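Local structure of phosphonopyruvate hydrolase (Variovorax sp., 2DUA) at residues 43-48 and 237-242; 153-158 and 182-187; 197-202 and 226-231. The protein hydrolyses phosphonopyruvate to pyruvate and phosphate with the help of a divalent metal ion such as cobalt, magnesium or manganese. One frame throughout, in Å; residues are numbered along the deposited sequence.

Interaction 1. Residues 43-48 and 237-242. With OXL (oxalate ion), chain C.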
# COMPACT_ATOMS: atom_id res chain seq x y z
N GLY A 43 -2.40 -17.22 -5.12
CA GLY A 43 -3.18 -16.06 -5.56
C GLY A 43 -4.63 -16.45 -5.33
O GLY A 43 -5.47 -15.62 -5.04
N PHE A 44 -4.96 -17.72 -5.49
CA PHE A 44 -6.36 -18.12 -5.28
C PHE A 44 -6.73 -17.89 -3.80
O PHE A 44 -7.80 -17.32 -3.51
CB PHE A 44 -6.58 -19.61 -5.65
CG PHE A 44 -7.98 -20.12 -5.29
CD1 PHE A 44 -9.06 -19.88 -6.11
CD2 PHE A 44 -8.18 -20.81 -4.10
CE1 PHE A 44 -10.34 -20.33 -5.75
CE2 PHE A 44 -9.44 -21.27 -3.74
CZ PHE A 44 -10.53 -21.03 -4.56
N GLU A 45 -5.87 -18.31 -2.86
CA GLU A 45 -6.25 -18.07 -1.47
C GLU A 45 -6.28 -16.58 -1.12
O GLU A 45 -7.14 -16.13 -0.34
CB GLU A 45 -5.32 -18.77 -0.48
CG GLU A 45 -5.53 -20.32 -0.43
CD GLU A 45 -5.40 -20.84 1.02
OE1 GLU A 45 -4.95 -20.06 1.86
OE2 GLU A 45 -5.75 -22.00 1.32
N LEU A 46 -5.34 -15.79 -1.64
CA LEU A 46 -5.39 -14.33 -1.28
C LEU A 46 -6.64 -13.65 -1.86
O LEU A 46 -7.34 -12.89 -1.15
CB LEU A 46 -4.13 -13.62 -1.74
CG LEU A 46 -4.00 -12.18 -1.21
CD1 LEU A 46 -3.89 -12.10 0.33
CD2 LEU A 46 -2.78 -11.58 -1.89
N SER A 47 -6.93 -13.89 -3.14
CA SER A 47 -8.12 -13.28 -3.71
C SER A 47 -9.39 -13.83 -2.95
O SER A 47 -10.33 -13.08 -2.69
CB SER A 47 -8.15 -13.57 -5.24
OG SER A 47 -8.29 -14.96 -5.42
N ALA A 48 -9.41 -15.12 -2.55
CA ALA A 48 -10.59 -15.63 -1.81
C ALA A 48 -10.75 -14.88 -0.46
O ALA A 48 -11.87 -14.53 -0.08
CB ALA A 48 -10.47 -17.13 -1.58
N HIS A 237 -6.27 -25.48 0.95
CA HIS A 237 -6.86 -26.06 2.14
C HIS A 237 -6.93 -25.13 3.33
O HIS A 237 -7.77 -25.35 4.22
CB HIS A 237 -6.11 -27.34 2.49
CG HIS A 237 -6.06 -28.31 1.34
ND1 HIS A 237 -5.11 -28.22 0.34
CD2 HIS A 237 -6.97 -29.23 0.92
CE1 HIS A 237 -5.45 -29.04 -0.65
NE2 HIS A 237 -6.57 -29.67 -0.31
N ALA A 238 -6.09 -24.09 3.37
CA ALA A 238 -6.11 -23.21 4.55
C ALA A 238 -7.34 -22.33 4.49
O ALA A 238 -8.04 -22.16 5.51
CB ALA A 238 -4.85 -22.32 4.58
N ILE A 239 -7.62 -21.78 3.31
CA ILE A 239 -8.78 -20.92 3.22
C ILE A 239 -10.04 -21.78 3.40
O ILE A 239 -11.01 -21.33 3.98
CB ILE A 239 -8.81 -20.09 1.83
CG1 ILE A 239 -9.78 -18.90 1.93
CG2 ILE A 239 -9.21 -20.96 0.70
CD1 ILE A 239 -9.27 -17.81 2.84
N ARG A 240 -10.02 -23.03 2.94
CA ARG A 240 -11.22 -23.86 3.08
C ARG A 240 -11.46 -24.22 4.56
O ARG A 240 -12.59 -24.13 5.04
CB ARG A 240 -11.11 -25.12 2.21
CG ARG A 240 -11.33 -24.77 0.70
CD ARG A 240 -10.71 -25.90 -0.19
NE ARG A 240 -11.50 -27.15 -0.11
CZ ARG A 240 -11.02 -28.33 -0.53
NH1 ARG A 240 -9.79 -28.40 -1.04
NH2 ARG A 240 -11.77 -29.41 -0.44
N ALA A 241 -10.39 -24.58 5.26
CA ALA A 241 -10.51 -24.92 6.67
C ALA A 241 -11.03 -23.68 7.45
O ALA A 241 -11.95 -23.80 8.29
CB ALA A 241 -9.10 -25.38 7.23
N ALA A 242 -10.48 -22.51 7.15
CA ALA A 242 -10.87 -21.29 7.86
C ALA A 242 -12.33 -20.96 7.58
O ALA A 242 -13.09 -20.66 8.52
CB ALA A 242 -9.98 -20.08 7.45
C1 OXL C . -3.26 -21.05 -6.56
C2 OXL C . -2.85 -21.81 -7.76
O1 OXL C . -3.34 -21.67 -5.42
O2 OXL C . -2.50 -21.16 -8.79
O3 OXL C . -3.49 -19.84 -6.72
O4 OXL C . -2.85 -23.06 -7.72

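Interaction 2. Residues 153-158 and 182-187. With OXL (oxalate ion), chain C.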
# COMPACT_ATOMS: atom_id res chain seq x y z
N ILE A 153 9.72 -21.63 -11.38
CA ILE A 153 8.91 -22.78 -11.70
C ILE A 153 7.92 -22.37 -12.80
O ILE A 153 7.25 -21.39 -12.67
CB ILE A 153 8.10 -23.27 -10.47
CG1 ILE A 153 9.06 -23.62 -9.32
CG2 ILE A 153 7.20 -24.50 -10.85
CD1 ILE A 153 8.39 -23.86 -7.97
N ALA A 154 7.92 -23.11 -13.90
CA ALA A 154 7.02 -22.86 -15.03
C ALA A 154 5.84 -23.82 -14.92
O ALA A 154 5.98 -25.06 -14.85
CB ALA A 154 7.75 -23.09 -16.39
N ARG A 155 4.66 -23.23 -14.92
CA ARG A 155 3.42 -23.98 -14.81
C ARG A 155 2.81 -24.17 -16.19
O ARG A 155 2.49 -23.19 -16.89
CB ARG A 155 2.44 -23.24 -13.93
CG ARG A 155 1.09 -23.91 -13.90
CD ARG A 155 0.30 -23.28 -12.75
NE ARG A 155 -1.02 -23.89 -12.65
CZ ARG A 155 -1.70 -24.01 -11.50
NH1 ARG A 155 -1.20 -23.55 -10.34
NH2 ARG A 155 -2.88 -24.65 -11.50
N VAL A 156 2.66 -25.43 -16.58
CA VAL A 156 2.12 -25.80 -17.91
C VAL A 156 0.59 -26.05 -17.80
O VAL A 156 0.14 -26.96 -17.07
CB VAL A 156 2.85 -27.12 -18.43
CG1 VAL A 156 2.18 -27.64 -19.76
CG2 VAL A 156 4.36 -26.83 -18.65
N GLU A 157 -0.20 -25.25 -18.50
CA GLU A 157 -1.64 -25.38 -18.42
C GLU A 157 -2.22 -26.08 -19.65
O GLU A 157 -3.43 -26.00 -19.87
CB GLU A 157 -2.28 -23.99 -18.27
CG GLU A 157 -2.03 -23.36 -16.86
CD GLU A 157 -2.86 -24.03 -15.80
OE1 GLU A 157 -4.09 -23.84 -15.81
OE2 GLU A 157 -2.29 -24.78 -14.98
N ALA A 158 -1.36 -26.75 -20.44
CA ALA A 158 -1.80 -27.41 -21.67
C ALA A 158 -2.87 -28.51 -21.48
O ALA A 158 -3.75 -28.65 -22.33
CB ALA A 158 -0.60 -27.96 -22.46
N ALA A 182 11.86 -26.11 -12.51
CA ALA A 182 10.91 -27.18 -12.22
C ALA A 182 9.68 -26.90 -13.07
O ALA A 182 9.48 -25.76 -13.54
CB ALA A 182 10.52 -27.21 -10.69
N ILE A 183 8.88 -27.94 -13.30
CA ILE A 183 7.72 -27.79 -14.13
C ILE A 183 6.52 -28.20 -13.30
O ILE A 183 6.50 -29.29 -12.74
CB ILE A 183 7.79 -28.72 -15.42
CG1 ILE A 183 8.99 -28.30 -16.32
CG2 ILE A 183 6.48 -28.61 -16.18
CD1 ILE A 183 8.95 -26.75 -16.73
N LEU A 184 5.53 -27.33 -13.22
CA LEU A 184 4.33 -27.64 -12.45
C LEU A 184 3.30 -28.02 -13.51
O LEU A 184 3.01 -27.23 -14.40
CB LEU A 184 3.89 -26.41 -11.66
CG LEU A 184 2.76 -26.62 -10.65
CD1 LEU A 184 2.69 -25.42 -9.72
CD2 LEU A 184 1.42 -26.87 -11.38
N ILE A 185 2.76 -29.23 -13.42
CA ILE A 185 1.78 -29.69 -14.39
C ILE A 185 0.45 -29.89 -13.67
O ILE A 185 0.39 -30.43 -12.60
CB ILE A 185 2.25 -31.00 -15.10
CG1 ILE A 185 1.17 -31.44 -16.06
CG2 ILE A 185 2.66 -32.09 -14.06
CD1 ILE A 185 1.08 -30.51 -17.31
N HIS A 186 -0.61 -29.41 -14.29
CA HIS A 186 -1.91 -29.43 -13.65
C HIS A 186 -3.00 -30.10 -14.50
O HIS A 186 -2.97 -30.00 -15.71
CB HIS A 186 -2.29 -27.96 -13.38
CG HIS A 186 -3.29 -27.80 -12.29
ND1 HIS A 186 -3.15 -28.40 -11.05
CD2 HIS A 186 -4.50 -27.18 -12.27
CE1 HIS A 186 -4.23 -28.17 -10.32
NE2 HIS A 186 -5.06 -27.43 -11.04
N SER A 187 -3.96 -30.74 -13.83
CA SER A 187 -5.08 -31.42 -14.48
C SER A 187 -6.41 -31.07 -13.81
O SER A 187 -6.44 -30.83 -12.61
CB SER A 187 -4.93 -32.94 -14.37
OG SER A 187 -5.96 -33.59 -15.08
C1 OXL C . -3.26 -21.05 -6.56
C2 OXL C . -2.85 -21.81 -7.76
O1 OXL C . -3.34 -21.67 -5.42
O2 OXL C . -2.50 -21.16 -8.79
O3 OXL C . -3.49 -19.84 -6.72
O4 OXL C . -2.85 -23.06 -7.72
O HOH W 1 -1.98 -28.40 -17.64

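Interaction 3. Residues 197-202 and 226-231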
# COMPACT_ATOMS: atom_id res chain seq x y z
N ALA A 197 -0.28 -40.19 -16.16
CA ALA A 197 0.24 -40.51 -17.50
C ALA A 197 1.27 -39.44 -17.88
O ALA A 197 2.30 -39.76 -18.47
CB ALA A 197 -0.89 -40.52 -18.53
N PHE A 198 1.01 -38.17 -17.56
CA PHE A 198 2.01 -37.15 -17.89
C PHE A 198 3.32 -37.41 -17.16
O PHE A 198 4.39 -37.34 -17.77
CB PHE A 198 1.53 -35.74 -17.58
CG PHE A 198 2.56 -34.69 -17.84
CD1 PHE A 198 2.58 -33.97 -19.03
CD2 PHE A 198 3.54 -34.41 -16.88
CE1 PHE A 198 3.53 -33.00 -19.28
CE2 PHE A 198 4.51 -33.44 -17.10
CZ PHE A 198 4.50 -32.72 -18.34
N VAL A 199 3.24 -37.72 -15.87
CA VAL A 199 4.42 -37.97 -15.07
C VAL A 199 5.25 -39.13 -15.63
O VAL A 199 6.48 -39.02 -15.74
CB VAL A 199 4.05 -38.27 -13.63
CG1 VAL A 199 5.26 -38.83 -12.90
CG2 VAL A 199 3.56 -36.97 -12.94
N LYS A 200 4.57 -40.22 -16.02
CA LYS A 200 5.25 -41.37 -16.61
C LYS A 200 6.04 -40.97 -17.89
O LYS A 200 7.20 -41.32 -18.08
CB LYS A 200 4.20 -42.44 -16.97
CG LYS A 200 4.78 -43.65 -17.69
CD LYS A 200 5.78 -44.39 -16.80
CE LYS A 200 6.47 -45.57 -17.53
NZ LYS A 200 7.31 -46.41 -16.61
N SER A 201 5.38 -40.23 -18.76
CA SER A 201 5.97 -39.77 -19.99
C SER A 201 6.99 -38.67 -19.86
O SER A 201 7.80 -38.50 -20.74
CB SER A 201 4.89 -39.32 -20.95
OG SER A 201 4.41 -38.05 -20.59
N TRP A 202 7.00 -37.91 -18.75
CA TRP A 202 7.95 -36.79 -18.64
C TRP A 202 9.44 -37.17 -18.88
O TRP A 202 10.04 -37.87 -18.09
CB TRP A 202 7.74 -36.08 -17.29
CG TRP A 202 8.69 -34.94 -17.06
CD1 TRP A 202 9.70 -34.89 -16.12
CD2 TRP A 202 8.82 -33.74 -17.85
NE1 TRP A 202 10.43 -33.75 -16.28
CE2 TRP A 202 9.93 -33.02 -17.34
CE3 TRP A 202 8.10 -33.20 -18.94
CZ2 TRP A 202 10.37 -31.79 -17.88
CZ3 TRP A 202 8.53 -31.96 -19.50
CH2 TRP A 202 9.66 -31.28 -18.97
N LEU A 226 6.58 -41.40 -7.02
CA LEU A 226 6.84 -40.78 -8.33
C LEU A 226 8.15 -39.99 -8.18
O LEU A 226 8.16 -38.78 -7.77
CB LEU A 226 5.67 -39.86 -8.73
CG LEU A 226 4.23 -40.42 -8.73
CD1 LEU A 226 3.19 -39.23 -8.83
CD2 LEU A 226 4.02 -41.41 -9.90
N SER A 227 9.25 -40.66 -8.55
CA SER A 227 10.56 -40.11 -8.40
C SER A 227 10.74 -38.78 -9.12
O SER A 227 11.56 -37.97 -8.69
CB SER A 227 11.60 -41.12 -8.92
OG SER A 227 11.49 -42.30 -8.15
N LYS A 228 10.02 -38.58 -10.21
CA LYS A 228 10.13 -37.34 -10.99
C LYS A 228 9.49 -36.09 -10.33
O LYS A 228 9.79 -34.96 -10.74
CB LYS A 228 9.50 -37.56 -12.38
CG LYS A 228 10.22 -38.58 -13.28
CD LYS A 228 9.39 -38.77 -14.58
CE LYS A 228 9.87 -39.98 -15.49
NZ LYS A 228 9.02 -40.01 -16.74
N VAL A 229 8.64 -36.29 -9.32
CA VAL A 229 7.96 -35.15 -8.65
C VAL A 229 8.82 -34.71 -7.51
O VAL A 229 9.14 -35.52 -6.64
CB VAL A 229 6.57 -35.60 -8.12
CG1 VAL A 229 5.87 -34.44 -7.35
CG2 VAL A 229 5.68 -36.03 -9.32
N GLY A 230 9.20 -33.44 -7.49
CA GLY A 230 9.99 -32.98 -6.38
C GLY A 230 9.21 -32.13 -5.36
O GLY A 230 9.67 -31.94 -4.22
N ILE A 231 8.03 -31.64 -5.75
CA ILE A 231 7.27 -30.80 -4.82
C ILE A 231 5.80 -31.09 -4.92
O ILE A 231 5.31 -31.31 -6.01
CB ILE A 231 7.42 -29.30 -5.13
CG1 ILE A 231 8.87 -28.84 -4.93
CG2 ILE A 231 6.50 -28.48 -4.23
CD1 ILE A 231 9.15 -27.42 -5.36

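Interaction 1. Residues 43-48 and 237-242
At the rim of the substrate pocket of this TIM barrel, Glu45 and Ile239 join the short helix that follows the second strand to the first turn of helix 237-256. The segment 43-48 does two jobs at once. The backbone N of Phe44 donates to O3 of the bound oxalate at 2.9 Å, an N-H pointed almost straight at its acceptor (158°), and Gly43 and Phe44 belong to the substrate-binding site. Glu45, the next residue, reaches across to segment 237-242. Its CG stands beside the backbone N (chi1 -73°), and a bend at chi2 carries the carboxylate to the neighbouring helix. There OE2 accepts from Ile239 N at 2.7 Å; the bond is nearly straight, but the donor arrives from above the carboxylate plane rather than within it. Ala238 N lies 2.9 Å from the same OE2, so the carboxylate sits at the N-terminal end of the helix, where its negative charge would probably interact favourably with the helix dipole. Ile239 meets this side chain running in the opposite sense, its CB 3.6 Å from CD of Glu45. The CG1 branch of the isoleucine rests 4.0 Å from CB of Ala48, about one turn after Glu45, while CG2 touches CE2 of Phe44 more loosely at 4.5 Å. The two short axes approach to 9.6 Å, with 31° between their N-to-C directions. Around this pair, OE1 of Glu45 bonds to ND1 of His23, in the loop after strand 17-21, and Leu46 packs against helix 60-71. A second subunit closes over the contact, its Ile272 on Ala48 and its Gln276 on Phe44, consistent with the exchange of C-terminal helices between subunits that is known in this superfamily.

Interaction 2. Residues 153-158 and 182-187
Ala154 and Val156 on one strand and Ala182 and Leu184 on the next run parallel, bonded in the staggered ladder of a barrel sheet, with axes 4.6 Å apart. In this ladder Leu184 receives and gives: its N donates to Ala154 O, and its O accepts from Val156 N at 2.8 Å with the donor nearly in line with C=O (173°). Beyond Val156 the strands separate, and a water donating to both Val156 O and His186 O spans the gap. Away from the barrel interior, Val156 CG2 packs on Ile183 CG2 at 3.7 Å, and Tyr175 of helix 165-177 touches both. The inward face carries Arg155 and Leu184, lying side by side and pointing the same way. With CG anti to the backbone N (chi1 174°) and the chain extended as far as NE, the arginine carries its guanidinium out from the inward face of the strand, toward the oxalate. Leu184 CD2 lies over one face of that group, 3.9 Å above the plane. Glu157 OE2 takes the NE-H at 2.8 Å in the guanidinium plane, a salt bridge within the segment that fixes the rotation of the group. NH2 stands over one face of the His186 ring, 3.1 Å from CD2, with the two planes turned 62° apart. NH1 is left to face the oxalate, donating to O4 at 3.1 Å. Each nitrogen of the guanidinium therefore has its own neighbour: NE the second-shell carboxylate, NH2 the histidine ring and NH1 the ligand. The glutamate probably helps to offset the positive charge while holding the arginine in place for an anion. Since Arg155 and His186 are both substrate-binding residues, adjacent strands deliver two parts of one binding surface at their C-terminal ends.

Interaction 3. Residues 197-202 and 226-231
Val199, on the last turns of helix 193-201, begins the contact by meeting the turn that leads into the eighth barrel strand. Its CG1 touches CD2 of Leu226 at 4.1 Å, the two side chains crossing at about a right angle, and its CG2 lies 4.3 Å from CG2 of Val229. Its carbonyl O also accepts from Lys228 NZ at 2.9 Å, with the amine in the carbonyl plane. The next residue, Lys200, whose CB points away from the turn, gives its O to the same nitrogen at 2.6 Å; here the donor stands well above the carbonyl plane. Ser201 turns back, its OG bonding to Phe198 O. At Trp202 the chain leaves the helix, and its O supplies a third acceptor for NZ at 2.7 Å, while the edge of the indole meets Lys228 CD. An extended chain beyond CG (chi2 175°) is what brings the amine this far, to the C-terminal end of the helix. A leucine in place of Lys228 would probably deprive all three carbonyls of this shared donor and leave the helix end less firmly joined to the turn. Outside the contact, Phe198 and Trp202 pack on strand 182-185, Trp202 also reaches helix 165-177, and Leu208 of strand 208-210 lies against both Val199 and Trp202.

How the interactions relate
All three contacts lie in one TIM-barrel fold: interaction 2 within the eight-stranded parallel sheet, interaction 3 between an outer helix and the turn into a strand, interaction 1 between two helices. Along the chain, interactions 2 and 3 come in series, both nested inside the loop closed by interaction 1. Interactions 2 and 3 are neighbours, their centres about 12 Å apart, and Ile185 CG2 packs on Phe198 CD2 at 3.7 Å. Interaction 1 is about 20 Å from interaction 2 and 27 Å from interaction 3, centre to centre, although strand 229-234 leads into helix 237-256. Interactions 1 and 2 reach one oxalate from different parts of the barrel, while interaction 3 lies away from it.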